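Local coordinates for protein peptide chain release factor subunit 1 (Aeropyrum pernix, PDB 3AGK) that probably directs the termination of protein synthesis in response to the stop codons UAA, UAG and UGA, at residues L37-G42 with R118-R123; G92-C97 with F109-P114. All blocks are in the same frame, centred on the assembly; numbering follows the deposited sequence.

How the interactions relate
From the N terminus, the chain runs through strand 34-39, whose end provides residues 37-42. It then passes helices 45-58 and 65-82 before entering the hairpin of strands 93-98 and 107-111. Interaction 2 closes this short hairpin loop, and strand 121-125 follows it to complete interaction 1. Interaction 2 is therefore nested inside the much longer loop closed by interaction 1. Across the antiparallel sheet of eRF1 domain 1 the order is 107-111, 93-98, 34-39, 121-125, so the two contacts join its two outer strands to the central pair. Their centres lie about 10 Å apart, bridged by probable backbone hydrogen bonds from Leu95 to Leu37 and from Ile39 to Leu93.

Interaction 1 of 2, residues L37-G42 with R118-R123; sequences LYIPPG and RVFYYR
Both Leu37 (chi1 171°) and Phe120 (chi1 175°) hold CG anti to the backbone N, and their side chains cross obliquely. They meet where strand 34-39 pairs antiparallel with 121-125, an outermost strand of the four-stranded sheet of eRF1 domain 1. Leu37 CD1 lies 3.6 Å from Phe120 CE1, while Ile39 CG1 and Pro40 CD approach the edge of the same ring. Leu51 of helix 45-58 also touches Phe120, so the ring bridges the sheet edge and that helix. An alanine in place of Phe120 removes the ring that Leu37, Ile39 and Leu51 share, and would probably loosen the segment leading into strand 121-125 against the helix. On the opposite face, Tyr38 and Tyr121 lie side by side and point the same way, with Tyr38 CD1 4.0 Å from Tyr121 CB. Both rings also meet Phe132, and the Tyr38 hydroxyl is hydrogen-bonded to the carbonyl of Ile129. These two tyrosines form the hydrogen-bonded pair of the strands: Tyr38 N reaches Tyr121 O at 2.8 Å, nearly straight at 170°. The return bond from Tyr121 N to Tyr38 O is longer, 3.1 Å, and lands on a lone pair of the carbonyl. Leu37 and Tyr122 form the adjacent non-hydrogen-bonded pair, where Leu37 CA directs a C-H at Tyr121 O. Pro40, lacking an N-H, continues the contact by packing: its CG rests 3.3 Å from Arg118 O and 3.4 Å from Phe120 N.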
ATOM      1  N   LEU A  37      -2.673 -13.990  16.150  1.00 56.05           N
ATOM      2  CA  LEU A  37      -3.941 -14.342  16.789  1.00 54.60           C
ATOM      3  C   LEU A  37      -4.899 -13.150  16.970  1.00 62.84           C
ATOM      4  O   LEU A  37      -4.590 -12.198  17.683  1.00 64.02           O
ATOM      5  CB  LEU A  37      -3.661 -14.999  18.138  1.00 48.78           C
ATOM      6  CG  LEU A  37      -4.849 -15.243  19.055  1.00 49.38           C
ATOM      7  CD1 LEU A  37      -5.700 -16.369  18.489  1.00 53.69           C
ATOM      8  CD2 LEU A  37      -4.350 -15.605  20.426  1.00 46.06           C
ATOM      9  N   TYR A  38      -6.063 -13.219  16.328  1.00 58.61           N
ATOM     10  CA  TYR A  38      -7.059 -12.149  16.380  1.00 59.45           C
ATOM     11  C   TYR A  38      -8.330 -12.643  17.061  1.00 61.05           C
ATOM     12  O   TYR A  38      -8.899 -13.658  16.662  1.00 65.99           O
ATOM     13  CB  TYR A  38      -7.448 -11.719  14.969  1.00 60.87           C
ATOM     14  CG  TYR A  38      -6.393 -11.012  14.145  1.00 63.18           C
ATOM     15  CD1 TYR A  38      -5.290 -11.694  13.637  1.00 64.33           C
ATOM     16  CD2 TYR A  38      -6.541  -9.672  13.812  1.00 66.11           C
ATOM     17  CE1 TYR A  38      -4.338 -11.036  12.853  1.00 68.78           C
ATOM     18  CE2 TYR A  38      -5.605  -9.011  13.033  1.00 67.46           C
ATOM     19  CZ  TYR A  38      -4.505  -9.689  12.555  1.00 69.59           C
ATOM     20  OH  TYR A  38      -3.587  -9.009  11.777  1.00 63.43           O
ATOM     21  N   ILE A  39      -8.799 -11.922  18.069  1.00 51.68           N
ATOM     22  CA  ILE A  39      -9.964 -12.355  18.833  1.00 52.03           C
ATOM     23  C   ILE A  39     -11.086 -11.322  18.841  1.00 61.18           C
ATOM     24  O   ILE A  39     -10.940 -10.248  19.412  1.00 67.26           O
ATOM     25  CB  ILE A  39      -9.580 -12.650  20.282  1.00 54.32           C
ATOM     26  CG1 ILE A  39      -8.381 -13.617  20.332  1.00 51.07           C
ATOM     27  CG2 ILE A  39     -10.801 -13.164  21.059  1.00 58.57           C
ATOM     28  CD1 ILE A  39      -7.758 -13.746  21.725  1.00 53.84           C
ATOM     29  N   PRO A  40     -12.216 -11.644  18.204  1.00 66.27           N
ATOM     30  CA  PRO A  40     -13.337 -10.698  18.156  1.00 67.65           C
ATOM     31  C   PRO A  40     -13.957 -10.478  19.531  1.00 64.85           C
ATOM     32  O   PRO A  40     -13.776 -11.292  20.433  1.00 63.08           O
ATOM     33  CB  PRO A  40     -14.348 -11.403  17.244  1.00 71.83           C
ATOM     34  CG  PRO A  40     -13.536 -12.371  16.450  1.00 67.29           C
ATOM     35  CD  PRO A  40     -12.465 -12.840  17.383  1.00 61.45           C
ATOM     36  N   PRO A  41     -14.702  -9.383  19.693  1.00 70.73           N
ATOM     37  CA  PRO A  41     -15.351  -9.130  20.985  1.00 71.34           C
ATOM     38  C   PRO A  41     -16.377 -10.222  21.314  1.00 72.24           C
ATOM     39  O   PRO A  41     -16.525 -10.612  22.466  1.00 73.92           O
ATOM     40  CB  PRO A  41     -16.038  -7.776  20.778  1.00 72.95           C
ATOM     41  CG  PRO A  41     -15.365  -7.169  19.581  1.00 74.78           C
ATOM     42  CD  PRO A  41     -14.950  -8.310  18.716  1.00 78.08           C
ATOM     43  N   GLY A  42     -17.068 -10.731  20.307  1.00 78.42           N
ATOM     44  CA  GLY A  42     -18.016 -11.802  20.548  1.00 89.82           C
ATOM     45  C   GLY A  42     -17.424 -13.097  21.096  1.00 88.97           C
ATOM     46  O   GLY A  42     -18.164 -13.981  21.526  1.00 95.52           O
ATOM     47  N   ARG A 118     -13.734  -8.764  13.629  1.00 77.26           N
ATOM     48  CA  ARG A 118     -14.941  -9.583  13.657  1.00 77.81           C
ATOM     49  C   ARG A 118     -14.656 -11.048  13.379  1.00 78.64           C
ATOM     50  O   ARG A 118     -15.413 -11.921  13.809  1.00 75.07           O
ATOM     51  CB  ARG A 118     -16.005  -9.046  12.694  1.00 90.09           C
ATOM     52  CG  ARG A 118     -17.206  -8.409  13.402  1.00102.69           C
ATOM     53  CD  ARG A 118     -16.734  -7.477  14.512  1.00112.29           C
ATOM     54  NE  ARG A 118     -17.807  -6.973  15.371  1.00121.20           N
ATOM     55  CZ  ARG A 118     -18.444  -5.819  15.179  1.00124.90           C
ATOM     56  NH1 ARG A 118     -18.132  -5.049  14.145  1.00123.84           N
ATOM     57  NH2 ARG A 118     -19.397  -5.437  16.019  1.00130.14           N
ATOM     58  N   VAL A 119     -13.554 -11.313  12.680  1.00 78.25           N
ATOM     59  CA  VAL A 119     -13.212 -12.683  12.295  1.00 75.03           C
ATOM     60  C   VAL A 119     -12.020 -13.235  13.071  1.00 72.70           C
ATOM     61  O   VAL A 119     -10.884 -12.761  12.936  1.00 71.54           O
ATOM     62  CB  VAL A 119     -12.980 -12.828  10.774  1.00 83.70           C
ATOM     63  CG1 VAL A 119     -12.288 -11.612  10.209  1.00 87.18           C
ATOM     64  CG2 VAL A 119     -12.191 -14.117  10.460  1.00 82.57           C
ATOM     65  N   PHE A 120     -12.291 -14.233  13.902  1.00 68.09           N
ATOM     66  CA  PHE A 120     -11.225 -14.893  14.643  1.00 65.33           C
ATOM     67  C   PHE A 120     -10.203 -15.425  13.662  1.00 64.29           C
ATOM     68  O   PHE A 120     -10.556 -15.887  12.584  1.00 64.93           O
ATOM     69  CB  PHE A 120     -11.770 -16.033  15.495  1.00 58.31           C
ATOM     70  CG  PHE A 120     -10.704 -16.822  16.192  1.00 56.83           C
ATOM     71  CD1 PHE A 120     -10.133 -16.357  17.358  1.00 54.39           C
ATOM     72  CD2 PHE A 120     -10.278 -18.039  15.683  1.00 59.84           C
ATOM     73  CE1 PHE A 120      -9.149 -17.083  18.014  1.00 47.15           C
ATOM     74  CE2 PHE A 120      -9.299 -18.773  16.330  1.00 52.78           C
ATOM     75  CZ  PHE A 120      -8.735 -18.298  17.495  1.00 51.95           C
ATOM     76  N   TYR A 121      -8.934 -15.351  14.019  1.00 63.88           N
ATOM     77  CA  TYR A 121      -7.906 -15.849  13.128  1.00 63.84           C
ATOM     78  C   TYR A 121      -6.744 -16.312  13.984  1.00 63.78           C
ATOM     79  O   TYR A 121      -6.368 -15.643  14.947  1.00 53.03           O
ATOM     80  CB  TYR A 121      -7.474 -14.740  12.171  1.00 68.13           C
ATOM     81  CG  TYR A 121      -6.544 -15.170  11.060  1.00 68.99           C
ATOM     82  CD1 TYR A 121      -7.046 -15.630   9.847  1.00 82.21           C
ATOM     83  CD2 TYR A 121      -5.166 -15.094  11.208  1.00 64.49           C
ATOM     84  CE1 TYR A 121      -6.198 -16.018   8.814  1.00 82.24           C
ATOM     85  CE2 TYR A 121      -4.309 -15.474  10.181  1.00 69.74           C
ATOM     86  CZ  TYR A 121      -4.835 -15.938   8.988  1.00 75.97           C
ATOM     87  OH  TYR A 121      -3.997 -16.311   7.968  1.00 78.16           O
ATOM     88  N   TYR A 122      -6.205 -17.477  13.654  1.00 57.27           N
ATOM     89  CA  TYR A 122      -5.034 -17.996  14.338  1.00 58.99           C
ATOM     90  C   TYR A 122      -4.085 -18.522  13.291  1.00 61.67           C
ATOM     91  O   TYR A 122      -4.499 -19.232  12.374  1.00 70.25           O
ATOM     92  CB  TYR A 122      -5.403 -19.129  15.292  1.00 61.23           C
ATOM     93  CG  TYR A 122      -4.204 -19.975  15.689  1.00 63.58           C
ATOM     94  CD1 TYR A 122      -3.372 -19.585  16.719  1.00 68.86           C
ATOM     95  CD2 TYR A 122      -3.888 -21.151  15.009  1.00 72.24           C
ATOM     96  CE1 TYR A 122      -2.269 -20.336  17.082  1.00 66.17           C
ATOM     97  CE2 TYR A 122      -2.782 -21.916  15.369  1.00 68.75           C
ATOM     98  CZ  TYR A 122      -1.981 -21.494  16.411  1.00 68.15           C
ATOM     99  OH  TYR A 122      -0.880 -22.216  16.796  1.00 65.75           O
ATOM    100  N   ARG A 123      -2.806 -18.205  13.410  1.00 57.08           N
ATOM    101  CA  ARG A 123      -1.884 -18.751  12.429  1.00 69.55           C
ATOM    102  C   ARG A 123      -0.436 -18.804  12.888  1.00 67.69           C
ATOM    103  O   ARG A 123       0.005 -17.999  13.706  1.00 56.59           O
ATOM    104  CB  ARG A 123      -2.010 -17.983  11.116  1.00 67.39           C
ATOM    105  CG  ARG A 123      -1.311 -18.631   9.959  1.00 65.43           C
ATOM    106  CD  ARG A 123      -2.002 -18.233   8.682  1.00 75.09           C
ATOM    107  NE  ARG A 123      -1.984 -19.316   7.714  1.00 87.84           N
ATOM    108  CZ  ARG A 123      -1.270 -19.301   6.596  1.00 97.48           C
ATOM    109  NH1 ARG A 123      -0.535 -18.238   6.302  1.00106.51           N
ATOM    110  NH2 ARG A 123      -1.305 -20.337   5.770  1.00 92.35           N
TER

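Interaction 2 of 2, residues G92-C97 with F109-P114; sequences GLVLFC and FMFSPP
Backbone hydrogen bonds carry this antiparallel beta hairpin of eRF1 domain 1 through two hydrogen-bonded pairs, Val94 with Phe111 and Phe96 with Phe109. In the first, Val94 N donates to Phe111 O at 2.9 Å, nearly along the C=O axis, and Phe111 N answers to Val94 O. In the second, Phe109 N lies 2.7 Å from Phe96 O, a short but bent bond, whereas Phe96 N arrives on a lone pair of Phe109 O. Phe96 O also lies at the edge of the Phe109 ring, near its plane, 3.4 Å from Phe109 CD1. Leu95 and Met110, between the two pairs, form a non-hydrogen-bonded pair supported by C-H...O contacts. One side-chain hydrogen bond extends the grip past the strand: Ser112 OG, set anti to its backbone N, donates to Gly92 O at 2.8 Å in the carbonyl plane.

The apolar contacts fall on two faces. On one, the Met110 side chain runs alongside Leu95, Met110 CG to Leu95 CG 3.8 Å, and crosses Leu93 obliquely, whose CD2 meets Met110 CG; helix 65-82 covers this side through Leu82, Ala78 and Arg81. On the other, Phe111 holds CG in the crowded position between N and C (chi1 60°), which swings its ring to the Val94 side, where Val94 CG2 lies over one face. Phe111 CE2 comes 4.2 Å from Phe96 CE1, at the edge of the Phe96 ring, and Phe96 CB packs on Phe109 CD1. Helix 14-24 meets this face through Leu24 on Phe109 and Leu20 on Phe111.

A covalent bond adds to these: Cys97 SG is bonded to Cys108 SG, the residue just before Phe109 on the partner strand. The chemistry implies a hairpin whose register is set by directional backbone bonds, with nonpolar side chains seating each face against a helix; the disulfide next to the Phe96-Phe109 pair is likely to hold the two strands together at that end.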
ATOM      1  N   GLY A  92     -11.851  -6.129  20.575  1.00 66.02           N
ATOM      2  CA  GLY A  92     -11.125  -7.383  20.459  1.00 59.30           C
ATOM      3  C   GLY A  92      -9.661  -7.277  20.859  1.00 67.71           C
ATOM      4  O   GLY A  92      -9.203  -6.239  21.367  1.00 58.87           O
ATOM      5  N   LEU A  93      -8.929  -8.366  20.627  1.00 66.39           N
ATOM      6  CA  LEU A  93      -7.503  -8.462  20.930  1.00 60.25           C
ATOM      7  C   LEU A  93      -6.748  -8.953  19.711  1.00 62.28           C
ATOM      8  O   LEU A  93      -7.294  -9.715  18.911  1.00 65.46           O
ATOM      9  CB  LEU A  93      -7.280  -9.494  22.025  1.00 63.05           C
ATOM     10  CG  LEU A  93      -7.293  -9.165  23.502  1.00 71.85           C
ATOM     11  CD1 LEU A  93      -7.082 -10.463  24.253  1.00 73.51           C
ATOM     12  CD2 LEU A  93      -6.186  -8.174  23.814  1.00 71.63           C
ATOM     13  N   VAL A  94      -5.489  -8.550  19.571  1.00 59.58           N
ATOM     14  CA  VAL A  94      -4.598  -9.233  18.638  1.00 60.23           C
ATOM     15  C   VAL A  94      -3.228  -9.487  19.279  1.00 52.28           C
ATOM     16  O   VAL A  94      -2.686  -8.630  19.988  1.00 54.69           O
ATOM     17  CB  VAL A  94      -4.455  -8.512  17.268  1.00 60.86           C
ATOM     18  CG1 VAL A  94      -5.636  -7.587  16.991  1.00 57.32           C
ATOM     19  CG2 VAL A  94      -3.159  -7.762  17.193  1.00 70.73           C
ATOM     20  N   LEU A  95      -2.689 -10.680  19.043  1.00 44.72           N
ATOM     21  CA  LEU A  95      -1.378 -11.061  19.558  1.00 50.08           C
ATOM     22  C   LEU A  95      -0.438 -11.509  18.451  1.00 54.61           C
ATOM     23  O   LEU A  95      -0.846 -12.245  17.564  1.00 54.52           O
ATOM     24  CB  LEU A  95      -1.501 -12.200  20.578  1.00 48.42           C
ATOM     25  CG  LEU A  95      -1.988 -11.848  21.989  1.00 56.80           C
ATOM     26  CD1 LEU A  95      -3.511 -11.747  22.017  1.00 59.46           C
ATOM     27  CD2 LEU A  95      -1.493 -12.854  23.023  1.00 53.08           C
ATOM     28  N   PHE A  96       0.818 -11.073  18.514  1.00 55.14           N
ATOM     29  CA  PHE A  96       1.885 -11.657  17.694  1.00 47.33           C
ATOM     30  C   PHE A  96       3.032 -12.085  18.622  1.00 49.25           C
ATOM     31  O   PHE A  96       3.473 -11.305  19.459  1.00 52.90           O
ATOM     32  CB  PHE A  96       2.386 -10.650  16.661  1.00 49.59           C
ATOM     33  CG  PHE A  96       1.307 -10.110  15.749  1.00 55.75           C
ATOM     34  CD1 PHE A  96       0.690  -8.897  16.016  1.00 52.05           C
ATOM     35  CD2 PHE A  96       0.921 -10.812  14.613  1.00 64.49           C
ATOM     36  CE1 PHE A  96      -0.301  -8.400  15.170  1.00 56.53           C
ATOM     37  CE2 PHE A  96      -0.061 -10.318  13.765  1.00 65.46           C
ATOM     38  CZ  PHE A  96      -0.672  -9.107  14.050  1.00 61.41           C
ATOM     39  N   CYS A  97       3.492 -13.326  18.508  1.00 49.60           N
ATOM     40  CA  CYS A  97       4.570 -13.811  19.372  1.00 53.86           C
ATOM     41  C   CYS A  97       5.543 -14.666  18.577  1.00 62.51           C
ATOM     42  O   CYS A  97       5.156 -15.325  17.616  1.00 65.73           O
ATOM     43  CB  CYS A  97       4.030 -14.631  20.568  1.00 49.26           C
ATOM     44  SG  CYS A  97       2.739 -13.834  21.558  1.00139.12           S
ATOM     45  N   PHE A 109       3.568  -9.296  21.280  1.00 58.67           N
ATOM     46  CA  PHE A 109       2.802  -8.060  21.126  1.00 61.34           C
ATOM     47  C   PHE A 109       1.340  -8.334  21.444  1.00 61.41           C
ATOM     48  O   PHE A 109       0.789  -9.336  20.999  1.00 62.58           O
ATOM     49  CB  PHE A 109       2.951  -7.481  19.712  1.00 64.29           C
ATOM     50  CG  PHE A 109       4.381  -7.294  19.278  1.00 64.88           C
ATOM     51  CD1 PHE A 109       5.114  -8.362  18.775  1.00 66.40           C
ATOM     52  CD2 PHE A 109       4.994  -6.053  19.374  1.00 72.96           C
ATOM     53  CE1 PHE A 109       6.434  -8.198  18.378  1.00 67.64           C
ATOM     54  CE2 PHE A 109       6.314  -5.878  18.978  1.00 75.43           C
ATOM     55  CZ  PHE A 109       7.034  -6.953  18.480  1.00 74.39           C
ATOM     56  N   MET A 110       0.718  -7.473  22.247  1.00 55.83           N
ATOM     57  CA  MET A 110      -0.704  -7.631  22.520  1.00 56.79           C
ATOM     58  C   MET A 110      -1.391  -6.285  22.569  1.00 56.45           C
ATOM     59  O   MET A 110      -0.918  -5.387  23.230  1.00 58.28           O
ATOM     60  CB  MET A 110      -0.960  -8.386  23.823  1.00 54.68           C
ATOM     61  CG  MET A 110      -2.451  -8.699  23.985  1.00 62.31           C
ATOM     62  SD  MET A 110      -2.929  -9.583  25.477  1.00 70.60           S
ATOM     63  CE  MET A 110      -2.194  -8.578  26.757  1.00 54.62           C
ATOM     64  N   PHE A 111      -2.508  -6.138  21.869  1.00 58.55           N
ATOM     65  CA  PHE A 111      -3.248  -4.880  21.930  1.00 59.94           C
ATOM     66  C   PHE A 111      -4.693  -4.999  21.472  1.00 60.80           C
ATOM     67  O   PHE A 111      -5.134  -6.056  20.969  1.00 56.31           O
ATOM     68  CB  PHE A 111      -2.545  -3.802  21.106  1.00 61.36           C
ATOM     69  CG  PHE A 111      -2.400  -4.154  19.659  1.00 59.26           C
ATOM     70  CD1 PHE A 111      -3.313  -3.688  18.726  1.00 63.25           C
ATOM     71  CD2 PHE A 111      -1.357  -4.961  19.233  1.00 57.58           C
ATOM     72  CE1 PHE A 111      -3.193  -4.011  17.391  1.00 65.42           C
ATOM     73  CE2 PHE A 111      -1.225  -5.295  17.891  1.00 67.86           C
ATOM     74  CZ  PHE A 111      -2.146  -4.816  16.966  1.00 66.99           C
ATOM     75  N   SER A 112      -5.435  -3.910  21.662  1.00 52.36           N
ATOM     76  CA  SER A 112      -6.748  -3.803  21.057  1.00 58.68           C
ATOM     77  C   SER A 112      -6.656  -2.792  19.914  1.00 65.30           C
ATOM     78  O   SER A 112      -6.038  -1.750  20.054  1.00 63.07           O
ATOM     79  CB  SER A 112      -7.809  -3.424  22.094  1.00 58.37           C
ATOM     80  OG  SER A 112      -9.111  -3.436  21.522  1.00 63.13           O
ATOM     81  N   PRO A 113      -7.235  -3.121  18.755  1.00 68.71           N
ATOM     82  CA  PRO A 113      -7.112  -2.255  17.576  1.00 68.75           C
ATOM     83  C   PRO A 113      -8.122  -1.100  17.587  1.00 72.48           C
ATOM     84  O   PRO A 113      -9.142  -1.200  18.271  1.00 72.52           O
ATOM     85  CB  PRO A 113      -7.408  -3.217  16.422  1.00 68.53           C
ATOM     86  CG  PRO A 113      -8.346  -4.222  17.015  1.00 64.99           C
ATOM     87  CD  PRO A 113      -7.932  -4.385  18.454  1.00 67.52           C
ATOM     88  N   PRO A 114      -7.855  -0.027  16.819  1.00 73.66           N
ATOM     89  CA  PRO A 114      -8.761   1.131  16.814  1.00 82.87           C
ATOM     90  C   PRO A 114     -10.123   0.716  16.277  1.00 89.66           C
ATOM     91  O   PRO A 114     -11.154   1.309  16.602  1.00 92.74           O
ATOM     92  CB  PRO A 114      -8.095   2.110  15.834  1.00 81.82           C
ATOM     93  CG  PRO A 114      -6.753   1.547  15.513  1.00 77.07           C
ATOM     94  CD  PRO A 114      -6.798   0.084  15.800  1.00 70.32           C
TER